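Local coordinates for phenylalanine--tRNA ligase beta subunit (Pyrococcus horikoshii, PDB 2CXI), which charges tRNA(Phe) with phenylalanine at the expense of ATP as part of an alpha2beta2 synthetase, this N-terminal fragment of the beta subunit including its amino acid-editing domain, at residues Y106-G111 with R262-V267; I142-F147 with K229-D234; D148-P153 with E219-V224. One frame throughout, in Å; residues are numbered along the deposited sequence.

Contact 1 (Y106-G111 with R262-V267); sequences YAIVEG and RSVRVV
Ile108 and Arg262 form the antiparallel hydrogen-bonded pair that joins strands 103-110 and 260-267 in the mixed sheet of the B3/4 domain. Ile108 N gives a nearly straight bond to Arg262 O at 3.1 Å (169° at the hydrogen), and Arg262 N returns one to Ile108 O at 2.7 Å. From here toward Tyr106 the two backbones draw apart, and buried apolar side chains take over the junction. Val264 is wedged in the middle: its CG2 lies 3.6 Å from Tyr106 CB, while CG1 reaches Ile108 CD1 at 4.0 Å. Its chi1 of -26° is away from a staggered position, consistent with some strain. Farther along, Val266 crosses Tyr106 at about a right angle, with CG2 in the plane of the ring and 3.8 Å from CD2. Tyr106 O is taken up by Thr275 OG1. The opposite end of the contact is looser and partly exposed. There Glu110 and Arg262 cross with carboxylate and guanidinium planes 68° apart, and a salt bridge of 3.6 Å joins Glu110 OE1 to Arg262 NE. Arg262 CG also lies against the glutamate, 3.9 Å from Glu110 CD.

Contact 2 (I142-F147 with K229-D234); sequences IGIFDF and KNVFID
Phe145 and Phe232 share the shortest backbone bond here, Phe232 N to Phe145 O at 2.7 Å, whereas the return bond from Phe145 N is bent and weak. Gly143 and Asp234 bond in both directions, Gly143 N reaching Asp234 O at 2.8 Å. Past the strand end, Phe147 N still binds Asn230 O. The carboxylate of Asp146 works at this same end: OD1 accepts from a water that in turn accepts from Lys229 N, and from Asp148 N, while OD2 bonds Thr228 OG1. The pairing is an antiparallel beta ladder between strands 140-146 and 231-237 in the B3/4 domain sheet. On one face, Asp234 has CG between its backbone N and carbonyl carbon (chi1 85°), and the carboxylate lies over Gly143, with OD2 3.0 Å from Gly143 CA. The same OD2 meets the edge of the Phe145 ring in its plane, 3.3 Å from CE1. Next to it the rings of Phe145 and Phe232 approach at CD1 to CD1, 4.0 Å, and Phe147 packs its CB on Phe232 CB. On the other face Ile144 and Ile233 lie side by side, CG1 to CG1 4.1 Å, beneath helix 240-255; Ile144 also touches Met122 of helix 116-133.

Contact 3 (D148-P153 with E219-V224); sequences DKIKPP and EFTGRV
Lys149 and Ile150, in the loop that leaves strand 140-146, meet Thr221, Gly222 and Arg223 in the loop that runs toward strand 231-237. The backbones come closest at Lys149 and Gly222, where Lys149 CB rests 3.8 Å from Gly222 CA. Beyond CG the lysine chain is extended and brings its CE to 3.5 Å from the carbonyl O of Arg223, which receives a hydrogen bond from Lys149 NZ; at 2.5 Å the bond is unusually short, and the exact position of the ammonium is therefore doubtful. A water ties the loops together a second time, donating to Lys149 O at 2.8 Å and accepting from Gly222 N at 3.1 Å. Gly222 turns with positive phi (68°), and its own carbonyl O bonds Asp146 N, fastening the second loop to the end of strand 140-146 in the B3/4 domain. The apolar side of the contact is small. Ile150 CG2 sits anti to its carbonyl carbon and touches Gly222 CA at 4.0 Å and Thr221 CG2 at 4.2 Å; Leu210 of strand 209-212 packs against both Ile150 and Thr221. Within the second loop, Arg223 curls back on Glu219: NH1 donates to Glu219 O at 2.9 Å, on a lone pair and in the guanidinium plane (158° at the hydrogen). The Glu219 carboxylate attracts the same group by charge alone, its OE1 lying well out of that plane. Farther along the first loop, Lys151 forms salt bridges with Glu206 and with Asp117 of the second subunit.

In the fold
Contacts 1 and 2 are parts of one sheet: strand 103-110 pairs with 260-267 in the former and, across its other edge, with strand 231-237 of the latter, with backbone bonds from Ala107 to Ile233 and from Val109 to Val231. Contact 1 is buried except at its charged end, and contact 2 is partly buried, with the fuller backbone ladder of the two. Contact 3, with its exposed Lys149, lies nearer the surface, its centre about 21 Å from the centre of the chain; there loops replace strands and a lysine, a water and carbonyl groups do the joining. It meets contact 2 through Asp146 N to Gly222 O and Asn230 ND2 to Asp148 OD1. Along the chain the three are nested, contact 3 innermost.

Contact 1 (Y106-G111 with R262-V267)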
loop_
_atom_site.group_PDB
_atom_site.type_symbol
_atom_site.label_atom_id
_atom_site.label_comp_id
_atom_site.label_asym_id
_atom_site.label_seq_id
_atom_site.Cartn_x
_atom_site.Cartn_y
_atom_site.Cartn_z
ATOM N N TYR A 106 -19.121 -9.555 6.367
ATOM C CA TYR A 106 -18.384 -10.273 5.327
ATOM C C TYR A 106 -17.590 -11.445 5.899
ATOM O O TYR A 106 -17.143 -11.422 7.052
ATOM C CB TYR A 106 -17.419 -9.301 4.591
ATOM C CG TYR A 106 -18.195 -8.090 4.085
ATOM C CD1 TYR A 106 -18.795 -8.104 2.826
ATOM C CD2 TYR A 106 -18.400 -6.989 4.909
ATOM C CE1 TYR A 106 -19.576 -7.036 2.390
ATOM C CE2 TYR A 106 -19.174 -5.924 4.495
ATOM C CZ TYR A 106 -19.763 -5.966 3.239
ATOM O OH TYR A 106 -20.549 -4.924 2.875
ATOM N N ALA A 107 -17.352 -12.430 5.049
ATOM C CA ALA A 107 -16.467 -13.529 5.393
ATOM C C ALA A 107 -15.835 -14.106 4.131
ATOM O O ALA A 107 -16.349 -13.958 3.010
ATOM C CB ALA A 107 -17.230 -14.610 6.205
ATOM N N ILE A 108 -14.709 -14.765 4.342
ATOM C CA ILE A 108 -14.106 -15.583 3.318
ATOM C C ILE A 108 -14.095 -17.010 3.832
ATOM O O ILE A 108 -13.761 -17.267 4.975
ATOM C CB ILE A 108 -12.666 -15.085 2.990
ATOM C CG1 ILE A 108 -12.738 -13.693 2.376
ATOM C CG2 ILE A 108 -11.902 -16.092 2.047
ATOM C CD1 ILE A 108 -11.407 -12.899 2.483
ATOM N N VAL A 109 -14.453 -17.940 2.973
ATOM C CA VAL A 109 -14.319 -19.369 3.313
ATOM C C VAL A 109 -13.401 -20.028 2.257
ATOM O O VAL A 109 -13.720 -20.007 1.055
ATOM C CB VAL A 109 -15.679 -20.072 3.367
ATOM C CG1 VAL A 109 -15.525 -21.547 3.808
ATOM C CG2 VAL A 109 -16.614 -19.377 4.333
ATOM N N GLU A 110 -12.263 -20.596 2.700
ATOM C CA GLU A 110 -11.248 -21.113 1.744
ATOM C C GLU A 110 -11.258 -22.630 1.669
ATOM O O GLU A 110 -11.721 -23.272 2.600
ATOM C CB GLU A 110 -9.831 -20.674 2.166
ATOM C CG GLU A 110 -9.672 -19.171 2.062
ATOM C CD GLU A 110 -8.282 -18.691 2.443
ATOM O OE1 GLU A 110 -7.623 -19.378 3.220
ATOM O OE2 GLU A 110 -7.869 -17.614 1.971
ATOM N N GLY A 111 -10.718 -23.185 0.575
ATOM C CA GLY A 111 -10.377 -24.629 0.492
ATOM C C GLY A 111 -11.585 -25.507 0.231
ATOM O O GLY A 111 -11.622 -26.676 0.636
ATOM N N ARG A 262 -12.393 -17.490 7.316
ATOM C CA ARG A 262 -11.405 -16.423 7.467
ATOM C C ARG A 262 -12.175 -15.158 7.726
ATOM O O ARG A 262 -13.149 -14.878 7.006
ATOM C CB ARG A 262 -10.587 -16.290 6.181
ATOM C CG ARG A 262 -9.767 -17.545 5.825
ATOM C CD ARG A 262 -8.821 -17.914 6.961
ATOM N NE ARG A 262 -8.013 -19.104 6.753
ATOM C CZ ARG A 262 -8.033 -20.178 7.544
ATOM N NH1 ARG A 262 -8.868 -20.248 8.602
ATOM N NH2 ARG A 262 -7.225 -21.186 7.273
ATOM N N SER A 263 -11.772 -14.391 8.741
ATOM C CA SER A 263 -12.466 -13.172 9.083
ATOM C C SER A 263 -11.967 -12.011 8.232
ATOM O O SER A 263 -10.859 -12.050 7.691
ATOM C CB SER A 263 -12.316 -12.829 10.567
ATOM O OG SER A 263 -10.986 -12.538 10.898
ATOM N N VAL A 264 -12.801 -10.988 8.102
ATOM C CA VAL A 264 -12.393 -9.795 7.393
ATOM C C VAL A 264 -12.613 -8.601 8.338
ATOM O O VAL A 264 -13.415 -8.686 9.301
ATOM C CB VAL A 264 -13.042 -9.625 5.956
ATOM C CG1 VAL A 264 -13.457 -10.964 5.289
ATOM C CG2 VAL A 264 -14.128 -8.629 5.911
ATOM N N ARG A 265 -11.847 -7.534 8.097
ATOM C CA ARG A 265 -11.943 -6.270 8.846
ATOM C C ARG A 265 -12.957 -5.388 8.142
ATOM O O ARG A 265 -12.810 -5.084 6.961
ATOM C CB ARG A 265 -10.541 -5.607 8.851
ATOM C CG ARG A 265 -10.400 -4.356 9.666
ATOM C CD ARG A 265 -8.900 -3.911 9.818
ATOM N NE ARG A 265 -8.538 -3.194 8.637
ATOM C CZ ARG A 265 -8.440 -1.873 8.521
ATOM N NH1 ARG A 265 -8.594 -1.044 9.549
ATOM N NH2 ARG A 265 -8.144 -1.393 7.334
ATOM N N VAL A 266 -14.011 -4.991 8.847
ATOM C CA VAL A 266 -15.053 -4.242 8.218
ATOM C C VAL A 266 -15.044 -2.851 8.859
ATOM O O VAL A 266 -15.334 -2.725 10.053
ATOM C CB VAL A 266 -16.447 -4.866 8.370
ATOM C CG1 VAL A 266 -17.470 -4.132 7.464
ATOM C CG2 VAL A 266 -16.426 -6.391 8.062
ATOM N N VAL A 267 -14.757 -1.855 8.035
ATOM C CA VAL A 267 -14.521 -0.459 8.461
ATOM C C VAL A 267 -15.725 0.436 8.161
ATOM O O VAL A 267 -16.122 0.698 6.984
ATOM C CB VAL A 267 -13.161 0.084 7.870
ATOM C CG1 VAL A 267 -12.800 1.516 8.445
ATOM C CG2 VAL A 267 -12.057 -0.849 8.177
#

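Contact 2 (I142-F147 with K229-D234)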
loop_
_atom_site.group_PDB
_atom_site.type_symbol
_atom_site.label_atom_id
_atom_site.label_comp_id
_atom_site.label_asym_id
_atom_site.label_seq_id
_atom_site.Cartn_x
_atom_site.Cartn_y
_atom_site.Cartn_z
ATOM N N ILE A 142 -28.099 -11.917 0.903
ATOM C CA ILE A 142 -26.803 -12.597 0.939
ATOM C C ILE A 142 -26.271 -12.661 -0.459
ATOM O O ILE A 142 -26.951 -13.143 -1.387
ATOM C CB ILE A 142 -26.920 -14.048 1.536
ATOM C CG1 ILE A 142 -27.437 -13.966 2.979
ATOM C CG2 ILE A 142 -25.548 -14.851 1.427
ATOM C CD1 ILE A 142 -28.099 -15.311 3.491
ATOM N N GLY A 143 -25.038 -12.208 -0.607
ATOM C CA GLY A 143 -24.283 -12.440 -1.856
ATOM C C GLY A 143 -23.122 -13.432 -1.643
ATOM O O GLY A 143 -22.484 -13.464 -0.556
ATOM N N ILE A 144 -22.848 -14.233 -2.675
ATOM C CA ILE A 144 -21.673 -15.126 -2.670
ATOM C C ILE A 144 -20.882 -14.937 -3.950
ATOM O O ILE A 144 -21.459 -14.779 -5.038
ATOM C CB ILE A 144 -22.091 -16.589 -2.495
ATOM C CG1 ILE A 144 -22.793 -16.777 -1.149
ATOM C CG2 ILE A 144 -20.872 -17.476 -2.474
ATOM C CD1 ILE A 144 -23.584 -18.092 -1.099
ATOM N N PHE A 145 -19.558 -14.949 -3.804
ATOM C CA PHE A 145 -18.626 -14.565 -4.870
ATOM C C PHE A 145 -17.390 -15.444 -4.839
ATOM O O PHE A 145 -16.986 -15.910 -3.781
ATOM C CB PHE A 145 -18.234 -13.073 -4.758
ATOM C CG PHE A 145 -19.437 -12.139 -4.744
ATOM C CD1 PHE A 145 -20.016 -11.760 -3.533
ATOM C CD2 PHE A 145 -20.057 -11.745 -5.950
ATOM C CE1 PHE A 145 -21.171 -10.938 -3.502
ATOM C CE2 PHE A 145 -21.199 -10.925 -5.936
ATOM C CZ PHE A 145 -21.739 -10.510 -4.711
ATOM N N ASP A 146 -16.777 -15.634 -6.002
ATOM C CA ASP A 146 -15.478 -16.283 -6.057
ATOM C C ASP A 146 -14.376 -15.291 -5.674
ATOM O O ASP A 146 -14.065 -14.330 -6.427
ATOM C CB ASP A 146 -15.243 -16.830 -7.479
ATOM C CG ASP A 146 -14.049 -17.792 -7.559
ATOM O OD1 ASP A 146 -13.035 -17.604 -6.848
ATOM O OD2 ASP A 146 -14.101 -18.806 -8.277
ATOM N N PHE A 147 -13.786 -15.514 -4.504
ATOM C CA PHE A 147 -12.790 -14.593 -3.940
ATOM C C PHE A 147 -11.551 -14.405 -4.839
ATOM O O PHE A 147 -10.967 -13.295 -4.916
ATOM C CB PHE A 147 -12.374 -15.038 -2.539
ATOM C CG PHE A 147 -11.311 -14.143 -1.917
ATOM C CD1 PHE A 147 -11.618 -12.846 -1.560
ATOM C CD2 PHE A 147 -9.999 -14.603 -1.748
ATOM C CE1 PHE A 147 -10.632 -11.968 -0.991
ATOM C CE2 PHE A 147 -9.002 -13.748 -1.181
ATOM C CZ PHE A 147 -9.358 -12.428 -0.792
ATOM N N LYS A 229 -13.038 -22.383 -5.335
ATOM C CA LYS A 229 -12.437 -22.906 -4.101
ATOM C C LYS A 229 -12.570 -21.976 -2.884
ATOM O O LYS A 229 -12.678 -22.444 -1.740
ATOM C CB LYS A 229 -10.947 -23.213 -4.348
ATOM C CG LYS A 229 -10.723 -24.389 -5.321
ATOM C CD LYS A 229 -9.207 -24.703 -5.411
ATOM C CE LYS A 229 -8.929 -25.727 -6.518
ATOM N NZ LYS A 229 -9.016 -25.066 -7.883
ATOM N N ASN A 230 -12.543 -20.657 -3.132
ATOM C CA ASN A 230 -12.510 -19.651 -2.063
ATOM C C ASN A 230 -13.654 -18.694 -2.303
ATOM O O ASN A 230 -13.738 -18.093 -3.363
ATOM C CB ASN A 230 -11.179 -18.867 -2.087
ATOM C CG ASN A 230 -9.968 -19.784 -1.962
ATOM O OD1 ASN A 230 -9.877 -20.570 -1.024
ATOM N ND2 ASN A 230 -9.051 -19.711 -2.935
ATOM N N VAL A 231 -14.578 -18.626 -1.354
ATOM C CA VAL A 231 -15.800 -17.843 -1.519
ATOM C C VAL A 231 -15.740 -16.596 -0.640
ATOM O O VAL A 231 -15.274 -16.645 0.510
ATOM C CB VAL A 231 -17.097 -18.691 -1.228
ATOM C CG1 VAL A 231 -16.978 -19.434 0.018
ATOM C CG2 VAL A 231 -18.273 -17.823 -1.027
ATOM N N PHE A 232 -16.208 -15.487 -1.201
ATOM C CA PHE A 232 -16.338 -14.236 -0.477
ATOM C C PHE A 232 -17.860 -14.032 -0.283
ATOM O O PHE A 232 -18.651 -14.089 -1.251
ATOM C CB PHE A 232 -15.689 -13.080 -1.277
ATOM C CG PHE A 232 -15.899 -11.706 -0.653
ATOM C CD1 PHE A 232 -16.868 -10.817 -1.175
ATOM C CD2 PHE A 232 -15.136 -11.302 0.458
ATOM C CE1 PHE A 232 -17.076 -9.548 -0.592
ATOM C CE2 PHE A 232 -15.354 -10.023 1.045
ATOM C CZ PHE A 232 -16.309 -9.164 0.517
ATOM N N ILE A 233 -18.273 -13.846 0.955
ATOM C CA ILE A 233 -19.743 -13.727 1.243
ATOM C C ILE A 233 -20.058 -12.345 1.787
ATOM O O ILE A 233 -19.333 -11.858 2.660
ATOM C CB ILE A 233 -20.192 -14.806 2.262
ATOM C CG1 ILE A 233 -19.896 -16.253 1.768
ATOM C CG2 ILE A 233 -21.738 -14.644 2.630
ATOM C CD1 ILE A 233 -19.701 -17.231 2.960
ATOM N N ASP A 234 -21.117 -11.701 1.287
ATOM C CA ASP A 234 -21.559 -10.429 1.883
ATOM C C ASP A 234 -22.990 -10.603 2.386
ATOM O O ASP A 234 -23.788 -11.322 1.750
ATOM C CB ASP A 234 -21.438 -9.235 0.916
ATOM C CG ASP A 234 -22.657 -9.078 -0.033
ATOM O OD1 ASP A 234 -23.448 -8.099 0.117
ATOM O OD2 ASP A 234 -22.915 -9.895 -0.938
HETATM O O HOH W 1 -11.708 -19.861 -5.881
#

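Contact 3 (D148-P153 with E219-V224)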
loop_
_atom_site.group_PDB
_atom_site.type_symbol
_atom_site.label_atom_id
_atom_site.label_comp_id
_atom_site.label_asym_id
_atom_site.label_seq_id
_atom_site.Cartn_x
_atom_site.Cartn_y
_atom_site.Cartn_z
ATOM N N ASP A 148 -11.196 -15.472 -5.548
ATOM C CA ASP A 148 -10.046 -15.446 -6.473
ATOM C C ASP A 148 -10.284 -14.532 -7.654
ATOM O O ASP A 148 -9.354 -14.180 -8.341
ATOM C CB ASP A 148 -9.738 -16.856 -6.970
ATOM C CG ASP A 148 -9.239 -17.740 -5.873
ATOM O OD1 ASP A 148 -8.814 -17.214 -4.826
ATOM O OD2 ASP A 148 -9.214 -18.974 -5.991
ATOM N N LYS A 149 -11.538 -14.137 -7.858
ATOM C CA LYS A 149 -11.916 -13.347 -9.019
ATOM C C LYS A 149 -12.118 -11.873 -8.674
ATOM O O LYS A 149 -12.512 -11.068 -9.544
ATOM C CB LYS A 149 -13.175 -13.930 -9.667
ATOM C CG LYS A 149 -12.937 -15.348 -10.318
ATOM C CD LYS A 149 -14.197 -15.779 -11.098
ATOM C CE LYS A 149 -14.231 -17.276 -11.333
ATOM N NZ LYS A 149 -15.600 -17.784 -11.648
ATOM N N ILE A 150 -11.886 -11.498 -7.418
ATOM C CA ILE A 150 -12.095 -10.069 -7.052
ATOM C C ILE A 150 -10.804 -9.495 -6.491
ATOM O O ILE A 150 -9.956 -10.255 -6.058
ATOM C CB ILE A 150 -13.290 -9.892 -6.065
ATOM C CG1 ILE A 150 -12.935 -10.505 -4.690
ATOM C CG2 ILE A 150 -14.628 -10.405 -6.749
ATOM C CD1 ILE A 150 -14.025 -10.366 -3.555
ATOM N N LYS A 151 -10.664 -8.170 -6.515
ATOM C CA LYS A 151 -9.459 -7.520 -6.002
ATOM C C LYS A 151 -9.790 -6.630 -4.811
ATOM O O LYS A 151 -10.338 -5.535 -4.972
ATOM C CB LYS A 151 -8.742 -6.725 -7.096
ATOM C CG LYS A 151 -7.357 -6.205 -6.661
ATOM C CD LYS A 151 -6.723 -5.367 -7.812
ATOM C CE LYS A 151 -5.285 -5.022 -7.520
ATOM N NZ LYS A 151 -4.570 -4.515 -8.778
ATOM N N PRO A 152 -9.401 -7.093 -3.636
ATOM C CA PRO A 152 -9.600 -6.351 -2.387
ATOM C C PRO A 152 -8.574 -5.150 -2.326
ATOM O O PRO A 152 -7.568 -5.184 -3.048
ATOM C CB PRO A 152 -9.301 -7.395 -1.326
ATOM C CG PRO A 152 -8.221 -8.279 -1.983
ATOM C CD PRO A 152 -8.673 -8.364 -3.438
ATOM N N PRO A 153 -8.823 -4.098 -1.546
ATOM C CA PRO A 153 -9.982 -3.958 -0.643
ATOM C C PRO A 153 -11.326 -3.915 -1.373
ATOM O O PRO A 153 -11.383 -3.594 -2.588
ATOM C CB PRO A 153 -9.710 -2.585 0.017
ATOM C CG PRO A 153 -8.220 -2.569 0.120
ATOM C CD PRO A 153 -7.796 -3.059 -1.252
ATOM N N GLU A 219 -22.992 -10.125 -13.875
ATOM C CA GLU A 219 -22.762 -11.203 -14.853
ATOM C C GLU A 219 -21.282 -11.677 -14.895
ATOM O O GLU A 219 -21.000 -12.875 -15.036
ATOM C CB GLU A 219 -23.205 -10.721 -16.252
ATOM C CG GLU A 219 -22.933 -11.731 -17.366
ATOM C CD GLU A 219 -23.793 -12.996 -17.298
ATOM O OE1 GLU A 219 -24.734 -13.142 -16.493
ATOM O OE2 GLU A 219 -23.520 -13.892 -18.094
ATOM N N PHE A 220 -20.349 -10.747 -14.772
ATOM C CA PHE A 220 -18.944 -11.059 -15.048
ATOM C C PHE A 220 -17.976 -10.999 -13.882
ATOM O O PHE A 220 -16.855 -11.523 -13.983
ATOM C CB PHE A 220 -18.419 -10.107 -16.107
ATOM C CG PHE A 220 -19.140 -10.226 -17.429
ATOM C CD1 PHE A 220 -18.912 -11.319 -18.260
ATOM C CD2 PHE A 220 -20.060 -9.236 -17.833
ATOM C CE1 PHE A 220 -19.589 -11.440 -19.498
ATOM C CE2 PHE A 220 -20.740 -9.347 -19.068
ATOM C CZ PHE A 220 -20.490 -10.445 -19.895
ATOM N N THR A 221 -18.388 -10.362 -12.792
ATOM C CA THR A 221 -17.461 -10.196 -11.663
ATOM C C THR A 221 -17.731 -11.152 -10.515
ATOM O O THR A 221 -18.809 -11.082 -9.887
ATOM C CB THR A 221 -17.517 -8.747 -11.156
ATOM O OG1 THR A 221 -17.106 -7.886 -12.216
ATOM C CG2 THR A 221 -16.424 -8.511 -10.060
ATOM N N GLY A 222 -16.731 -11.992 -10.219
ATOM C CA GLY A 222 -16.753 -12.897 -9.069
ATOM C C GLY A 222 -17.760 -14.031 -9.121
ATOM O O GLY A 222 -18.244 -14.497 -8.068
ATOM N N ARG A 223 -18.086 -14.511 -10.325
ATOM C CA ARG A 223 -19.045 -15.633 -10.443
ATOM C C ARG A 223 -18.581 -16.923 -9.779
ATOM O O ARG A 223 -17.428 -17.336 -9.931
ATOM C CB ARG A 223 -19.396 -15.874 -11.917
ATOM C CG ARG A 223 -20.122 -14.678 -12.507
ATOM C CD ARG A 223 -21.601 -14.592 -12.126
ATOM N NE ARG A 223 -22.375 -15.795 -12.465
ATOM C CZ ARG A 223 -22.808 -16.093 -13.683
ATOM N NH1 ARG A 223 -22.539 -15.306 -14.709
ATOM N NH2 ARG A 223 -23.524 -17.194 -13.873
ATOM N N VAL A 224 -19.458 -17.523 -8.978
ATOM C CA VAL A 224 -19.190 -18.806 -8.334
ATOM C C VAL A 224 -19.574 -19.966 -9.272
ATOM O O VAL A 224 -20.676 -20.016 -9.809
ATOM C CB VAL A 224 -19.986 -18.979 -7.005
ATOM C CG1 VAL A 224 -19.634 -20.296 -6.315
ATOM C CG2 VAL A 224 -19.732 -17.803 -6.029
HETATM O O HOH W 2 -14.157 -11.381 -11.812
#